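Local coordinates for histidine utilization repressor (Pseudomonas syringae pv. tomato, PDB 2PKH), which probably represses the histidine utilization (hut) genes in the absence of inducer by binding the hutP region of the hut operon, and of which this chain is the C-terminal UTRA domain, at residues Val51-Arg56 and Lys104-Asp109; Glu112-Ile117 and Arg132-Gly137. All coordinates share one frame; numbering follows the deposited sequence.

Contact 1: residues Val51-Arg56 and Lys104-Asp109; sequences VQIEDR and KLLQID. With EDO (1,2-ethanediol), chain N.
I53 reaches from strand 49-59 to the end of helix 100-106, where L105 and L106 receive different parts of its side chain. Its CG1 stands anti to the carbonyl carbon, and the branch then runs straight out (chi2 -179°), so that CD1 forms the tip. That tip meets the end of L105, with I53 CD1 3.7 Å from L105 CD1, and the two side chains cross at about a right angle. L106 lies obliquely across the shaft instead, its CG 3.7 Å from I53 CG1. The CB of L106 points neither at the strand nor away from it, but the isobutyl end turns inward, bringing CD2 to 3.9 Å from the backbone N of Q52. No hydrogen bond links the segments; this is apolar packing of a helix terminus on one face of the antiparallel sheet of the UTRA domain. The helix closes in a Schellman motif, with Q107 at positive phi and its N 3.2 Å from K104 O, while R139 takes up the carbonyl oxygens of L106 and Q107. Next to the packing, V51 and Q52 together face H44 in a classic beta bulge. The side chains of Q52 and E54 turn to the sheet face opposite I53. There R56 NE meets E54 OE1 at 2.7 Å in a salt bridge with an N-H...O angle of 163°. The oxygen lies almost in the guanidinium plane, yet the donor sits 38° out of the carboxylate plane. R56 NH2 adds a weak bond to the same E54 OE1 at 3.1 Å, and NH1 is held by T129. A 1,2-ethanediol, probably from the crystallisation liquor, donates weakly through O2 to Q52 OE1 at 3.2 Å.

Contact 2: residues Glu112-Ile117 and Arg132-Gly137; sequences EPCLLI and RLIHPG
Three groups of strand 126-136 converge on L115 O. H135 N donates to it at 2.9 Å (N-H...O 152°), the CA-H of I134 approaches with CA at 3.5 Å, and the H135 ring turns its edge to it, with CD2 3.1 Å from L115 O in the ring plane. L115 N returns a bond to H135 O, completing an antiparallel hydrogen-bonded pair. I117 and L133 repeat the pattern: I117 N to L133 O is 2.9 Å and nearly straight (171°), and L133 N to I117 O is 2.7 Å. These are the two arms of the beta hairpin 113-123/126-136. At its open end G137 N reaches P113 O at 2.8 Å through a more bent bond (134°), while E112 OE2 is held by S138. On the side of the sheet carrying L115, I117, L133 and H135, I117 CD1 approaches the imidazole obliquely, 3.6 Å from H135 NE2. On the other side of the sheet, with L116 and I134, the extended chain of R132 lays its guanidinium over L116 CD1, which sits 3.8 Å from the plane at its centre; E102 forms a salt bridge with R132 NH1. L115 also packs on L115 of the second subunit.

Overall arrangement
The centres of contacts 1 and 2 lie about 8 Å apart, on the same side of the chain's centre. Along the chain they come in series, contact 1 closing before strand 113-123, which follows helix 100-106, opens contact 2. Strands 49-59 and 126-136 are neighbours in the six-stranded antiparallel sheet, and the contacts join there directly: R132 N is 2.7 Å from D55 O and I53 N 3.0 Å from I134 O, both probable hydrogen bonds. Helix 100-106 spans both, since L106 also touches P136. One continuous sheet with a helix against one face thus unites all four segments within the UTRA domain, the part of HutC-type regulators that typically senses the effector.

Contact 1: residues Val51-Arg56 and Lys104-Asp109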
ATOM      1  N   VAL B  51      -1.322 -17.799 -15.997  1.00 17.65           N
ATOM      2  CA  VAL B  51      -1.162 -17.220 -14.640  1.00 18.89           C
ATOM      3  C   VAL B  51      -2.410 -16.580 -14.119  1.00 19.04           C
ATOM      4  O   VAL B  51      -2.542 -16.364 -12.921  1.00 19.70           O
ATOM      5  CB  VAL B  51       0.024 -16.237 -14.508  1.00 19.32           C
ATOM      6  CG1 VAL B  51       1.390 -16.978 -14.800  1.00 19.35           C
ATOM      7  CG2 VAL B  51      -0.111 -15.095 -15.481  1.00 21.42           C
ATOM      8  N   GLN B  52      -3.338 -16.239 -15.030  1.00 19.73           N
ATOM      9  CA  GLN B  52      -4.579 -15.516 -14.570  1.00 19.94           C
ATOM     10  C   GLN B  52      -5.677 -15.700 -15.542  1.00 18.05           C
ATOM     11  O   GLN B  52      -5.406 -15.653 -16.713  1.00 16.87           O
ATOM     12  CB  GLN B  52      -4.321 -14.019 -14.578  1.00 18.53           C
ATOM     13  CG  GLN B  52      -5.329 -13.251 -13.748  1.00 22.58           C
ATOM     14  CD  GLN B  52      -5.258 -11.758 -13.981  1.00 25.28           C
ATOM     15  OE1 GLN B  52      -5.404 -11.311 -15.073  1.00 27.88           O
ATOM     16  NE2 GLN B  52      -4.974 -11.014 -12.954  1.00 25.74           N
ATOM     17  N   ILE B  53      -6.910 -15.913 -15.064  1.00 19.62           N
ATOM     18  CA  ILE B  53      -8.074 -15.699 -15.907  1.00 20.63           C
ATOM     19  C   ILE B  53      -8.684 -14.349 -15.491  1.00 20.19           C
ATOM     20  O   ILE B  53      -9.005 -14.158 -14.341  1.00 19.35           O
ATOM     21  CB  ILE B  53      -9.160 -16.843 -15.789  1.00 22.99           C
ATOM     22  CG1 ILE B  53      -8.511 -18.219 -16.015  1.00 19.56           C
ATOM     23  CG2 ILE B  53     -10.223 -16.716 -16.908  1.00 26.55           C
ATOM     24  CD1 ILE B  53      -9.583 -19.389 -15.932  1.00 21.21           C
ATOM     25  N   GLU B  54      -8.845 -13.416 -16.418  1.00 17.65           N
ATOM     26  CA  GLU B  54      -9.387 -12.096 -15.991  1.00 21.58           C
ATOM     27  C   GLU B  54     -10.784 -12.047 -16.636  1.00 21.39           C
ATOM     28  O   GLU B  54     -10.853 -12.012 -17.862  1.00 20.78           O
ATOM     29  CB  GLU B  54      -8.556 -10.985 -16.643  1.00 20.13           C
ATOM     30  CG  GLU B  54      -9.151  -9.562 -16.581  1.00 22.66           C
ATOM     31  CD  GLU B  54      -8.442  -8.543 -17.545  1.00 26.84           C
ATOM     32  OE1 GLU B  54      -8.408  -7.304 -17.271  1.00 31.80           O
ATOM     33  OE2 GLU B  54      -7.906  -8.995 -18.562  1.00 32.14           O
ATOM     34  N   ASP B  55     -11.851 -12.086 -15.833  1.00 22.48           N
ATOM     35  CA  ASP B  55     -13.239 -12.048 -16.324  1.00 21.88           C
ATOM     36  C   ASP B  55     -13.733 -10.675 -15.960  1.00 20.73           C
ATOM     37  O   ASP B  55     -13.850 -10.392 -14.767  1.00 20.51           O
ATOM     38  CB  ASP B  55     -14.074 -13.056 -15.538  1.00 23.12           C
ATOM     39  CG  ASP B  55     -15.341 -13.467 -16.314  1.00 26.10           C
ATOM     40  OD1 ASP B  55     -15.458 -13.028 -17.505  1.00 26.36           O
ATOM     41  OD2 ASP B  55     -16.212 -14.164 -15.716  1.00 25.45           O
ATOM     42  N   ARG B  56     -13.907  -9.805 -16.959  1.00 18.33           N
ATOM     43  CA  ARG B  56     -14.045  -8.362 -16.746  1.00 18.88           C
ATOM     44  C   ARG B  56     -15.300  -7.843 -17.372  1.00 17.87           C
ATOM     45  O   ARG B  56     -15.591  -8.174 -18.522  1.00 19.18           O
ATOM     46  CB  ARG B  56     -12.827  -7.593 -17.374  1.00 17.87           C
ATOM     47  CG  ARG B  56     -12.949  -6.038 -17.257  1.00 17.95           C
ATOM     48  CD  ARG B  56     -11.626  -5.296 -17.542  1.00 22.86           C
ATOM     49  NE  ARG B  56     -10.498  -5.656 -16.654  1.00 22.54           N
ATOM     50  CZ  ARG B  56     -10.268  -5.150 -15.444  1.00 27.23           C
ATOM     51  NH1 ARG B  56     -11.118  -4.283 -14.888  1.00 21.26           N
ATOM     52  NH2 ARG B  56      -9.207  -5.584 -14.757  1.00 26.56           N
ATOM     53  N   LYS B 104      -8.985 -26.296 -16.552  1.00 25.73           N
ATOM     54  CA  LYS B 104      -8.486 -26.604 -17.884  1.00 26.64           C
ATOM     55  C   LYS B 104      -7.819 -25.361 -18.508  1.00 26.00           C
ATOM     56  O   LYS B 104      -6.714 -25.442 -19.045  1.00 25.75           O
ATOM     57  CB  LYS B 104      -9.664 -27.111 -18.772  1.00 26.78           C
ATOM     58  CG  LYS B 104     -10.199 -28.484 -18.266  1.00 32.37           C
ATOM     59  CD  LYS B 104     -11.320 -29.043 -19.133  1.00 32.13           C
ATOM     60  CE  LYS B 104     -12.307 -29.910 -18.338  1.00 43.04           C
ATOM     61  NZ  LYS B 104     -13.688 -29.209 -18.213  1.00 47.98           N
ATOM     62  N   LEU B 105      -8.473 -24.212 -18.414  1.00 24.51           N
ATOM     63  CA  LEU B 105      -7.911 -22.956 -18.941  1.00 24.24           C
ATOM     64  C   LEU B 105      -6.574 -22.564 -18.300  1.00 24.34           C
ATOM     65  O   LEU B 105      -5.666 -22.098 -19.013  1.00 24.21           O
ATOM     66  CB  LEU B 105      -8.887 -21.798 -18.754  1.00 24.01           C
ATOM     67  CG  LEU B 105     -10.143 -21.594 -19.613  1.00 28.13           C
ATOM     68  CD1 LEU B 105     -10.554 -20.157 -19.440  1.00 27.68           C
ATOM     69  CD2 LEU B 105      -9.837 -21.933 -21.094  1.00 31.65           C
ATOM     70  N   LEU B 106      -6.451 -22.716 -16.973  1.00 21.66           N
ATOM     71  CA  LEU B 106      -5.199 -22.404 -16.252  1.00 21.13           C
ATOM     72  C   LEU B 106      -4.172 -23.528 -16.253  1.00 21.51           C
ATOM     73  O   LEU B 106      -3.069 -23.354 -15.736  1.00 21.23           O
ATOM     74  CB  LEU B 106      -5.495 -22.038 -14.777  1.00 20.96           C
ATOM     75  CG  LEU B 106      -6.155 -20.673 -14.482  1.00 19.88           C
ATOM     76  CD1 LEU B 106      -6.509 -20.494 -12.961  1.00 21.77           C
ATOM     77  CD2 LEU B 106      -5.240 -19.626 -14.861  1.00 18.28           C
ATOM     78  N   GLN B 107      -4.500 -24.663 -16.844  1.00 21.70           N
ATOM     79  CA  GLN B 107      -3.597 -25.809 -16.823  1.00 23.38           C
ATOM     80  C   GLN B 107      -3.112 -26.091 -15.398  1.00 21.83           C
ATOM     81  O   GLN B 107      -1.894 -26.128 -15.157  1.00 19.32           O
ATOM     82  CB  GLN B 107      -2.387 -25.574 -17.743  1.00 24.04           C
ATOM     83  CG  GLN B 107      -2.813 -25.617 -19.223  1.00 29.64           C
ATOM     84  CD  GLN B 107      -1.675 -25.264 -20.142  1.00 33.68           C
ATOM     85  OE1 GLN B 107      -0.677 -25.974 -20.237  1.00 35.74           O
ATOM     86  NE2 GLN B 107      -1.798 -24.135 -20.786  1.00 34.72           N
ATOM     87  N   ILE B 108      -4.051 -26.334 -14.468  1.00 21.47           N
ATOM     88  CA  ILE B 108      -3.711 -26.643 -13.050  1.00 19.83           C
ATOM     89  C   ILE B 108      -4.480 -27.877 -12.585  1.00 22.19           C
ATOM     90  O   ILE B 108      -5.439 -28.339 -13.226  1.00 22.00           O
ATOM     91  CB  ILE B 108      -4.087 -25.480 -12.084  1.00 22.15           C
ATOM     92  CG1 ILE B 108      -5.513 -24.992 -12.362  1.00 19.31           C
ATOM     93  CG2 ILE B 108      -3.151 -24.323 -12.330  1.00 21.62           C
ATOM     94  CD1 ILE B 108      -6.148 -23.997 -11.261  1.00 20.66           C
ATOM     95  N   ASP B 109      -3.984 -28.445 -11.495  1.00 21.53           N
ATOM     96  CA  ASP B 109      -4.608 -29.552 -10.802  1.00 22.54           C
ATOM     97  C   ASP B 109      -5.974 -29.097 -10.305  1.00 21.70           C
ATOM     98  O   ASP B 109      -6.139 -27.941  -9.970  1.00 21.75           O
ATOM     99  CB  ASP B 109      -3.651 -29.941  -9.652  1.00 21.28           C
ATOM    100  CG  ASP B 109      -2.471 -30.796 -10.166  1.00 23.63           C
ATOM    101  OD1 ASP B 109      -2.448 -31.091 -11.365  1.00 29.28           O
ATOM    102  OD2 ASP B 109      -1.581 -31.207  -9.403  1.00 32.21           O
TER
HETATM  103  C1  EDO N1010      -3.388  -7.147 -15.865  1.00 45.54           C
HETATM  104  O1  EDO N1010      -2.279  -7.455 -16.696  1.00 46.25           O
HETATM  105  C2  EDO N1010      -4.293  -8.387 -15.852  1.00 46.04           C
HETATM  106  O2  EDO N1010      -5.500  -8.084 -15.120  1.00 44.65           O

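Contact 2: residues Glu112-Ile117 and Arg132-Gly137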
ATOM      1  N   GLU B 112      -5.613 -27.578  -6.840  1.00 21.26           N
ATOM      2  CA  GLU B 112      -4.698 -26.397  -6.663  1.00 20.28           C
ATOM      3  C   GLU B 112      -5.478 -25.235  -6.038  1.00 21.23           C
ATOM      4  O   GLU B 112      -6.491 -24.840  -6.604  1.00 20.67           O
ATOM      5  CB  GLU B 112      -4.196 -25.888  -8.029  1.00 20.96           C
ATOM      6  CG  GLU B 112      -3.526 -24.413  -8.064  1.00 23.30           C
ATOM      7  CD  GLU B 112      -2.068 -24.469  -7.679  1.00 25.91           C
ATOM      8  OE1 GLU B 112      -1.647 -25.531  -7.209  1.00 26.83           O
ATOM      9  OE2 GLU B 112      -1.352 -23.490  -7.880  1.00 24.93           O
ATOM     10  N   PRO B 113      -4.974 -24.670  -4.911  1.00 21.00           N
ATOM     11  CA  PRO B 113      -5.568 -23.512  -4.287  1.00 21.09           C
ATOM     12  C   PRO B 113      -5.282 -22.330  -5.175  1.00 20.98           C
ATOM     13  O   PRO B 113      -4.150 -22.169  -5.664  1.00 14.80           O
ATOM     14  CB  PRO B 113      -4.773 -23.384  -2.992  1.00 21.25           C
ATOM     15  CG  PRO B 113      -3.369 -24.071  -3.377  1.00 22.46           C
ATOM     16  CD  PRO B 113      -3.861 -25.235  -4.075  1.00 19.89           C
ATOM     17  N   CYS B 114      -6.342 -21.553  -5.419  1.00 19.80           N
ATOM     18  CA  CYS B 114      -6.270 -20.415  -6.324  1.00 20.81           C
ATOM     19  C   CYS B 114      -6.575 -19.150  -5.502  1.00 20.25           C
ATOM     20  O   CYS B 114      -7.321 -19.183  -4.572  1.00 18.77           O
ATOM     21  CB  CYS B 114      -7.250 -20.516  -7.478  1.00 20.54           C
ATOM     22  SG  CYS B 114      -6.796 -21.811  -8.642  1.00 22.71           S
ATOM     23  N   LEU B 115      -5.934 -18.062  -5.894  1.00 20.17           N
ATOM     24  CA  LEU B 115      -6.133 -16.803  -5.263  1.00 23.05           C
ATOM     25  C   LEU B 115      -7.228 -16.127  -6.149  1.00 23.44           C
ATOM     26  O   LEU B 115      -6.993 -15.883  -7.346  1.00 23.23           O
ATOM     27  CB  LEU B 115      -4.841 -15.985  -5.337  1.00 22.43           C
ATOM     28  CG  LEU B 115      -4.786 -14.694  -4.492  1.00 24.78           C
ATOM     29  CD1 LEU B 115      -4.947 -15.017  -3.005  1.00 23.23           C
ATOM     30  CD2 LEU B 115      -3.501 -13.860  -4.750  1.00 25.35           C
ATOM     31  N   LEU B 116      -8.345 -15.795  -5.538  1.00 23.40           N
ATOM     32  CA  LEU B 116      -9.436 -15.132  -6.204  1.00 22.50           C
ATOM     33  C   LEU B 116      -9.480 -13.691  -5.763  1.00 23.36           C
ATOM     34  O   LEU B 116      -9.525 -13.395  -4.554  1.00 23.03           O
ATOM     35  CB  LEU B 116     -10.761 -15.822  -5.843  1.00 22.88           C
ATOM     36  CG  LEU B 116     -12.020 -15.124  -6.453  1.00 24.49           C
ATOM     37  CD1 LEU B 116     -12.016 -15.263  -7.983  1.00 30.02           C
ATOM     38  CD2 LEU B 116     -13.240 -15.767  -5.897  1.00 25.83           C
ATOM     39  N   ILE B 117      -9.450 -12.790  -6.730  1.00 22.21           N
ATOM     40  CA  ILE B 117      -9.523 -11.355  -6.443  1.00 23.66           C
ATOM     41  C   ILE B 117     -10.699 -10.814  -7.227  1.00 24.58           C
ATOM     42  O   ILE B 117     -10.779 -11.027  -8.470  1.00 22.64           O
ATOM     43  CB  ILE B 117      -8.204 -10.691  -6.895  1.00 23.11           C
ATOM     44  CG1 ILE B 117      -6.997 -11.365  -6.199  1.00 24.41           C
ATOM     45  CG2 ILE B 117      -8.189  -9.165  -6.591  1.00 24.32           C
ATOM     46  CD1 ILE B 117      -5.742 -10.718  -6.597  1.00 25.44           C
ATOM     47  N   ARG B 132     -13.174 -10.340 -12.117  1.00 21.06           N
ATOM     48  CA  ARG B 132     -13.022 -11.482 -11.224  1.00 23.11           C
ATOM     49  C   ARG B 132     -11.766 -12.109 -11.716  1.00 23.53           C
ATOM     50  O   ARG B 132     -11.679 -12.516 -12.879  1.00 21.45           O
ATOM     51  CB  ARG B 132     -14.204 -12.451 -11.436  1.00 23.90           C
ATOM     52  CG  ARG B 132     -14.206 -13.667 -10.529  1.00 23.05           C
ATOM     53  CD  ARG B 132     -15.362 -14.588 -10.883  1.00 24.92           C
ATOM     54  NE  ARG B 132     -15.479 -15.590  -9.818  1.00 27.72           N
ATOM     55  CZ  ARG B 132     -14.905 -16.772  -9.880  1.00 29.42           C
ATOM     56  NH1 ARG B 132     -14.226 -17.100 -10.969  1.00 35.01           N
ATOM     57  NH2 ARG B 132     -15.018 -17.637  -8.876  1.00 27.51           N
ATOM     58  N   LEU B 133     -10.726 -12.121 -10.887  1.00 21.68           N
ATOM     59  CA  LEU B 133      -9.406 -12.566 -11.419  1.00 22.36           C
ATOM     60  C   LEU B 133      -9.010 -13.806 -10.640  1.00 23.10           C
ATOM     61  O   LEU B 133      -8.989 -13.789  -9.390  1.00 23.43           O
ATOM     62  CB  LEU B 133      -8.360 -11.460 -11.195  1.00 22.70           C
ATOM     63  CG  LEU B 133      -8.748 -10.014 -11.585  1.00 23.24           C
ATOM     64  CD1 LEU B 133      -7.787  -9.141 -10.812  1.00 22.75           C
ATOM     65  CD2 LEU B 133      -8.434  -9.966 -13.036  1.00 18.06           C
ATOM     66  N   ILE B 134      -8.736 -14.892 -11.313  1.00 23.15           N
ATOM     67  CA  ILE B 134      -8.401 -16.112 -10.566  1.00 23.57           C
ATOM     68  C   ILE B 134      -7.004 -16.522 -10.971  1.00 22.36           C
ATOM     69  O   ILE B 134      -6.688 -16.527 -12.167  1.00 21.24           O
ATOM     70  CB  ILE B 134      -9.549 -17.200 -10.659  1.00 25.31           C
ATOM     71  CG1 ILE B 134      -9.103 -18.566 -10.106  1.00 23.40           C
ATOM     72  CG2 ILE B 134     -10.046 -17.367 -12.098  1.00 28.23           C
ATOM     73  CD1 ILE B 134     -10.449 -19.471  -9.757  1.00 25.95           C
ATOM     74  N   HIS B 135      -6.167 -16.789  -9.973  1.00 20.03           N
ATOM     75  CA  HIS B 135      -4.771 -17.075 -10.227  1.00 21.26           C
ATOM     76  C   HIS B 135      -4.458 -18.433  -9.638  1.00 20.25           C
ATOM     77  O   HIS B 135      -4.909 -18.681  -8.533  1.00 22.08           O
ATOM     78  CB  HIS B 135      -3.871 -16.070  -9.520  1.00 20.44           C
ATOM     79  CG  HIS B 135      -4.277 -14.652  -9.696  1.00 22.42           C
ATOM     80  ND1 HIS B 135      -3.693 -13.810 -10.628  1.00 24.83           N
ATOM     81  CD2 HIS B 135      -5.249 -13.938  -9.096  1.00 18.06           C
ATOM     82  CE1 HIS B 135      -4.220 -12.607 -10.518  1.00 20.49           C
ATOM     83  NE2 HIS B 135      -5.182 -12.659  -9.612  1.00 23.51           N
ATOM     84  N   PRO B 136      -3.659 -19.282 -10.344  1.00 20.52           N
ATOM     85  CA  PRO B 136      -3.123 -20.424  -9.557  1.00 19.14           C
ATOM     86  C   PRO B 136      -2.245 -19.976  -8.368  1.00 17.23           C
ATOM     87  O   PRO B 136      -1.376 -19.134  -8.500  1.00 16.12           O
ATOM     88  CB  PRO B 136      -2.318 -21.220 -10.594  1.00 19.88           C
ATOM     89  CG  PRO B 136      -2.796 -20.693 -11.994  1.00 21.41           C
ATOM     90  CD  PRO B 136      -3.111 -19.261 -11.728  1.00 19.43           C
ATOM     91  N   GLY B 137      -2.518 -20.513  -7.215  1.00 14.94           N
ATOM     92  CA  GLY B 137      -1.866 -20.055  -6.005  1.00 18.22           C
ATOM     93  C   GLY B 137      -0.368 -20.288  -6.066  1.00 19.89           C
ATOM     94  O   GLY B 137       0.409 -19.557  -5.434  1.00 20.29           O
TER